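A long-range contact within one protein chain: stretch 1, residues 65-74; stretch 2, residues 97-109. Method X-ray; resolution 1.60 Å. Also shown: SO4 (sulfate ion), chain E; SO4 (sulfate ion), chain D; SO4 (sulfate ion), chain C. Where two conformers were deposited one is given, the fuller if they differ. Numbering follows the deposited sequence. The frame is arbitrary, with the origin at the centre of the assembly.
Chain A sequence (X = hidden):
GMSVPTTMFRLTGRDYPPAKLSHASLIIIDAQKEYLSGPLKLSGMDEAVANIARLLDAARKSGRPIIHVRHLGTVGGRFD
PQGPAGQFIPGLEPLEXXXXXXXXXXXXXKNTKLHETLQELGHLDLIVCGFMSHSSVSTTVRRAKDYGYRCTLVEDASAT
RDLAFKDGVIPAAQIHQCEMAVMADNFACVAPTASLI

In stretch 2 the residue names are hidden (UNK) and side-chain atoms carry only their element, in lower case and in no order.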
# COMPACT_ATOMS: atom_id res chain seq x y z
N PRO A 65 -9.26 -13.77 -19.85
CA PRO A 65 -9.97 -13.86 -18.57
C PRO A 65 -10.16 -12.51 -17.99
O PRO A 65 -9.20 -11.68 -18.01
CB PRO A 65 -9.02 -14.71 -17.71
CG PRO A 65 -8.11 -15.38 -18.66
CD PRO A 65 -7.92 -14.38 -19.76
N ILE A 66 -11.39 -12.24 -17.50
CA ILE A 66 -11.71 -10.96 -16.96
C ILE A 66 -12.36 -11.14 -15.60
O ILE A 66 -13.34 -11.90 -15.46
CB ILE A 66 -12.69 -10.19 -17.86
CG1 ILE A 66 -12.09 -9.99 -19.27
CG2 ILE A 66 -13.13 -8.88 -17.22
CD1 ILE A 66 -13.10 -9.59 -20.33
N ILE A 67 -11.82 -10.44 -14.62
CA ILE A 67 -12.29 -10.51 -13.21
C ILE A 67 -12.76 -9.14 -12.75
O ILE A 67 -12.03 -8.15 -12.84
CB ILE A 67 -11.19 -10.96 -12.28
CG1 ILE A 67 -10.72 -12.36 -12.66
CG2 ILE A 67 -11.66 -10.82 -10.85
CD1 ILE A 67 -9.44 -12.82 -11.97
N HIS A 68 -14.03 -9.05 -12.37
CA HIS A 68 -14.61 -7.85 -11.81
C HIS A 68 -14.72 -8.00 -10.29
O HIS A 68 -15.29 -8.98 -9.78
CB HIS A 68 -16.02 -7.62 -12.36
CG HIS A 68 -16.13 -7.66 -13.85
ND1 HIS A 68 -16.20 -6.51 -14.61
CD2 HIS A 68 -16.21 -8.69 -14.72
CE1 HIS A 68 -16.30 -6.84 -15.88
NE2 HIS A 68 -16.33 -8.16 -15.98
N VAL A 69 -14.20 -7.02 -9.58
CA VAL A 69 -14.28 -6.95 -8.13
C VAL A 69 -15.23 -5.82 -7.72
O VAL A 69 -15.13 -4.74 -8.27
CB VAL A 69 -12.86 -6.72 -7.55
CG1 VAL A 69 -12.92 -6.55 -6.06
CG2 VAL A 69 -11.89 -7.83 -7.95
N ARG A 70 -16.09 -6.05 -6.72
CA ARG A 70 -16.89 -5.01 -6.12
C ARG A 70 -16.87 -5.12 -4.61
O ARG A 70 -16.65 -6.21 -4.05
CB ARG A 70 -18.37 -5.12 -6.54
CG ARG A 70 -18.66 -4.69 -7.95
CD ARG A 70 -20.16 -4.56 -8.17
NE ARG A 70 -20.86 -5.86 -8.16
CZ ARG A 70 -22.15 -6.02 -8.54
NH1 ARG A 70 -22.90 -5.00 -8.86
NH2 ARG A 70 -22.68 -7.24 -8.55
N HIS A 71 -17.19 -4.01 -3.96
CA HIS A 71 -17.44 -3.99 -2.53
C HIS A 71 -18.67 -4.81 -2.18
O HIS A 71 -19.69 -4.77 -2.90
CB HIS A 71 -17.70 -2.59 -2.05
CG HIS A 71 -16.49 -1.73 -1.96
ND1 HIS A 71 -16.16 -1.01 -0.83
CD2 HIS A 71 -15.54 -1.45 -2.87
CE1 HIS A 71 -15.03 -0.36 -1.04
NE2 HIS A 71 -14.67 -0.57 -2.29
N LEU A 72 -18.58 -5.52 -1.07
CA LEU A 72 -19.78 -6.08 -0.47
C LEU A 72 -20.73 -4.94 -0.08
O LEU A 72 -21.94 -5.04 -0.32
CB LEU A 72 -19.44 -6.92 0.74
CG LEU A 72 -18.93 -8.31 0.38
CD1 LEU A 72 -18.21 -8.89 1.59
CD2 LEU A 72 -20.08 -9.21 -0.06
N GLY A 73 -20.20 -3.84 0.44
CA GLY A 73 -21.05 -2.72 0.88
C GLY A 73 -21.95 -2.98 2.06
O GLY A 73 -21.98 -4.07 2.68
N THR A 74 -22.75 -1.96 2.34
CA THR A 74 -23.67 -1.97 3.45
C THR A 74 -25.05 -1.55 2.92
O THR A 74 -25.15 -0.56 2.28
CB THR A 74 -23.20 -0.98 4.54
OG1 THR A 74 -21.88 -1.32 5.00
CG2 THR A 74 -24.08 -0.99 5.75
N UNK A 97 -19.70 -15.46 -18.57
CA UNK A 97 -18.37 -16.07 -18.66
C UNK A 97 -17.29 -15.33 -17.90
O UNK A 97 -16.16 -15.84 -17.74
N UNK A 98 -17.60 -14.11 -17.48
CA UNK A 98 -16.66 -13.30 -16.74
C UNK A 98 -16.81 -13.53 -15.26
O UNK A 98 -17.87 -13.86 -14.78
c UNK A 98 -16.79 -11.85 -17.12
c UNK A 98 -16.73 -10.26 -19.12
c UNK A 98 -16.51 -11.66 -18.61
o UNK A 98 -16.49 -10.07 -20.33
o UNK A 98 -17.15 -9.36 -18.34
N UNK A 99 -15.71 -13.42 -14.56
CA UNK A 99 -15.67 -13.68 -13.11
C UNK A 99 -16.05 -12.41 -12.34
O UNK A 99 -15.61 -11.31 -12.68
c UNK A 99 -14.01 -15.49 -13.40
c UNK A 99 -12.57 -15.77 -13.62
c UNK A 99 -14.04 -14.13 -11.26
c UNK A 99 -14.27 -14.15 -12.74
N UNK A 100 -16.85 -12.56 -11.28
CA UNK A 100 -17.30 -11.42 -10.47
C UNK A 100 -17.22 -11.78 -9.01
O UNK A 100 -17.79 -12.78 -8.58
c UNK A 100 -19.11 -9.68 -10.13
c UNK A 100 -18.75 -10.98 -10.83
c UNK A 100 -18.93 -10.75 -12.31
N UNK A 101 -16.49 -10.98 -8.26
CA UNK A 101 -16.40 -11.18 -6.83
C UNK A 101 -16.77 -9.97 -6.02
O UNK A 101 -16.69 -8.80 -6.47
c UNK A 101 -12.58 -11.02 -6.26
c UNK A 101 -14.73 -13.07 -7.05
c UNK A 101 -15.01 -11.68 -6.43
c UNK A 101 -13.93 -10.68 -6.84
N UNK A 102 -17.18 -10.30 -4.80
CA UNK A 102 -17.50 -9.30 -3.78
C UNK A 102 -16.54 -9.43 -2.64
O UNK A 102 -16.25 -10.54 -2.16
o UNK A 102 -21.95 -10.69 -3.04
c UNK A 102 -19.99 -9.91 -4.12
o UNK A 102 -21.81 -8.54 -3.41
c UNK A 102 -18.89 -9.51 -3.18
c UNK A 102 -21.36 -9.69 -3.49
N UNK A 103 -16.02 -8.29 -2.21
CA UNK A 103 -14.98 -8.27 -1.18
C UNK A 103 -15.30 -7.32 -0.01
O UNK A 103 -15.98 -6.27 -0.20
c UNK A 103 -13.60 -6.42 -2.24
c UNK A 103 -13.65 -7.88 -1.83
n UNK A 103 -12.19 -3.71 -1.71
c UNK A 103 -12.15 -4.52 -2.94
c UNK A 103 -12.23 -6.01 -2.76
N UNK A 104 -14.75 -7.63 1.16
CA UNK A 104 -14.89 -6.76 2.34
C UNK A 104 -13.72 -5.81 2.57
O UNK A 104 -13.91 -4.68 3.05
n UNK A 104 -20.00 -7.06 4.35
c UNK A 104 -15.12 -7.56 3.63
n UNK A 104 -19.33 -4.93 3.87
n UNK A 104 -17.80 -6.53 4.59
c UNK A 104 -16.62 -5.71 4.60
c UNK A 104 -19.04 -6.16 4.28
c UNK A 104 -15.41 -6.64 4.81
N UNK A 105 -12.51 -6.25 2.21
CA UNK A 105 -11.32 -5.50 2.54
C UNK A 105 -10.77 -4.81 1.34
O UNK A 105 -11.01 -5.25 0.19
c UNK A 105 -9.99 -5.38 6.12
c UNK A 105 -10.21 -6.43 3.08
c UNK A 105 -10.68 -7.37 4.16
se UNK A 105 -11.49 -6.47 5.67
N UNK A 106 -9.91 -3.78 1.54
CA UNK A 106 -9.16 -3.22 0.39
C UNK A 106 -8.36 -4.27 -0.38
O UNK A 106 -8.32 -4.23 -1.58
c UNK A 106 -9.03 -1.72 2.25
c UNK A 106 -8.26 -2.15 1.04
c UNK A 106 -9.71 -2.97 2.76
N UNK A 107 -7.79 -5.24 0.34
CA UNK A 107 -7.17 -6.41 -0.24
C UNK A 107 -8.23 -7.34 -0.84
O UNK A 107 -8.94 -8.04 -0.12
o UNK A 107 -5.87 -8.81 -0.79
n UNK A 107 -5.45 -9.28 1.38
c UNK A 107 -5.86 -8.48 0.43
c UNK A 107 -6.39 -7.14 0.86
N UNK A 108 -8.27 -7.39 -2.18
CA UNK A 108 -9.29 -8.18 -2.86
C UNK A 108 -9.11 -9.70 -2.76
O UNK A 108 -10.01 -10.45 -3.16
c UNK A 108 -9.44 -7.78 -4.32
N UNK A 109 -7.96 -10.15 -2.24
CA UNK A 109 -7.76 -11.60 -1.94
C UNK A 109 -8.47 -12.08 -0.68
O UNK A 109 -8.79 -13.28 -0.57
c UNK A 109 -4.96 -10.53 -3.48
c UNK A 109 -4.71 -12.65 -5.22
c UNK A 109 -4.13 -11.44 -5.50
c UNK A 109 -4.26 -10.38 -4.63
c UNK A 109 -6.27 -11.90 -1.83
c UNK A 109 -5.52 -11.75 -3.14
c UNK A 109 -5.37 -12.82 -4.01
S SO4 E . -17.53 -2.15 2.13
O1 SO4 E . -16.14 -1.68 2.50
O2 SO4 E . -18.35 -2.01 3.37
O3 SO4 E . -17.53 -3.43 1.50
O4 SO4 E . -18.03 -1.09 1.22
S SO4 D . -5.22 -13.16 1.94
O1 SO4 D . -5.85 -12.56 3.13
O2 SO4 D . -4.71 -12.04 1.15
O3 SO4 D . -6.26 -13.87 1.18
O4 SO4 D . -4.10 -14.06 2.36
S SO4 C . -11.63 1.75 -1.96
O1 SO4 C . -12.16 0.39 -2.12
O2 SO4 C . -10.40 1.92 -2.70
O3 SO4 C . -11.31 1.93 -0.53
O4 SO4 C . -12.63 2.79 -2.27
O HOH W 1 -13.30 -14.64 -17.68
O HOH W 2 -19.82 -8.16 -7.14
O HOH W 3 -23.11 -7.48 -0.65
O HOH W 4 -22.66 -6.39 3.44

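Position 97 has no side-chain atoms, and at its backbone angles (phi 97°, psi -14°) a CB would be jammed against the preceding carbonyl O: Gly97. Water 1 accepts from Ile66 N (3.1 Å) and donates to the O of Gly97 (3.1 Å), bridging the stretches just before the strands pair.

Position 98 carries three carbons, the last holding two oxygens, a carboxylate on a chain too long for aspartate; it is Glu98. Its OE1 accepts a hydrogen bond from His68 NE2 (2.8 Å), lying at the edge of the imidazole ring, while OE2 lies 3.4 Å from Ile66 CD1.

At position 99 four carbons fork at the first, with one arm two carbons long, which identifies Ile99. Its CB is 4.0 Å from Ile67 CG1, the two side chains sharing a face of the sheet. Its N donates to Ile66 O (3.0 Å) and its O accepts from His68 N (2.8 Å).

Position 100 has one carbon bearing two others and no heteroatom, hence Val100. It projects to the same face as His68, its CG2 4.2 Å from His68 CD2, and its CA makes a CH contact with His68 O (3.2 Å).

The four carbons at position 101 again fork at the first, with one two-carbon arm, giving Ile101. Its CG1 packs 3.7 Å from Val69 CG2. The backbone bonds at both ends: N to His68 O and O from Arg70 N, each 2.8 Å.

Position 102 shows three carbons ending in two oxygens: Glu102. Leu72 CD2 approaches its CB to 3.4 Å, and water 3 donates both to its OE1 (3.2 Å) and to Leu72 O (2.7 Å).

At position 103 four carbons in a row end in nitrogen, so this is Lys103. Its CD lies 3.4 Å from Val69 CG1, and NZ sits over one face of the His71 ring, 4.0 Å from His71 NE2. NZ donates to the backbone O of position 105 at 2.7 Å.

Three carbons, a nitrogen and a carbon with two more nitrogens form a guanidinium at position 104: Arg104. Leu72 CB lies over one of its faces, 3.6 Å from CZ, while NH1 donates to Gly73 O (3.0 Å).

Position 105, an unbranched chain of two carbons, selenium and a carbon, is selenomethionine, Met105. At position 106 three carbons close a ring onto the backbone N, which makes it Pro106. Position 107, two carbons ending in one oxygen and one nitrogen, is Asn107. None of these three touches stretch 1. The single carbon of position 108, 4.1 Å from Val69 CG1, marks Ala108; the six-carbon ring beyond one carbon at position 109 is Phe109, out of reach.

The contact is a parallel strand pair whose backbone hydrogen bonds fix the register from Ile67–Ile99 to His71–Lys103. Ile67, Val69, Ile99 and Ile101 line one face; His68, Arg70, Val100 and Glu102 line the other. Beyond the strands, Arg104 reaches back to Gly73, and one sulfate accepts hydrogen bonds from both residues.

Stretch 2 97-109: GEIVIEKRMPNAF
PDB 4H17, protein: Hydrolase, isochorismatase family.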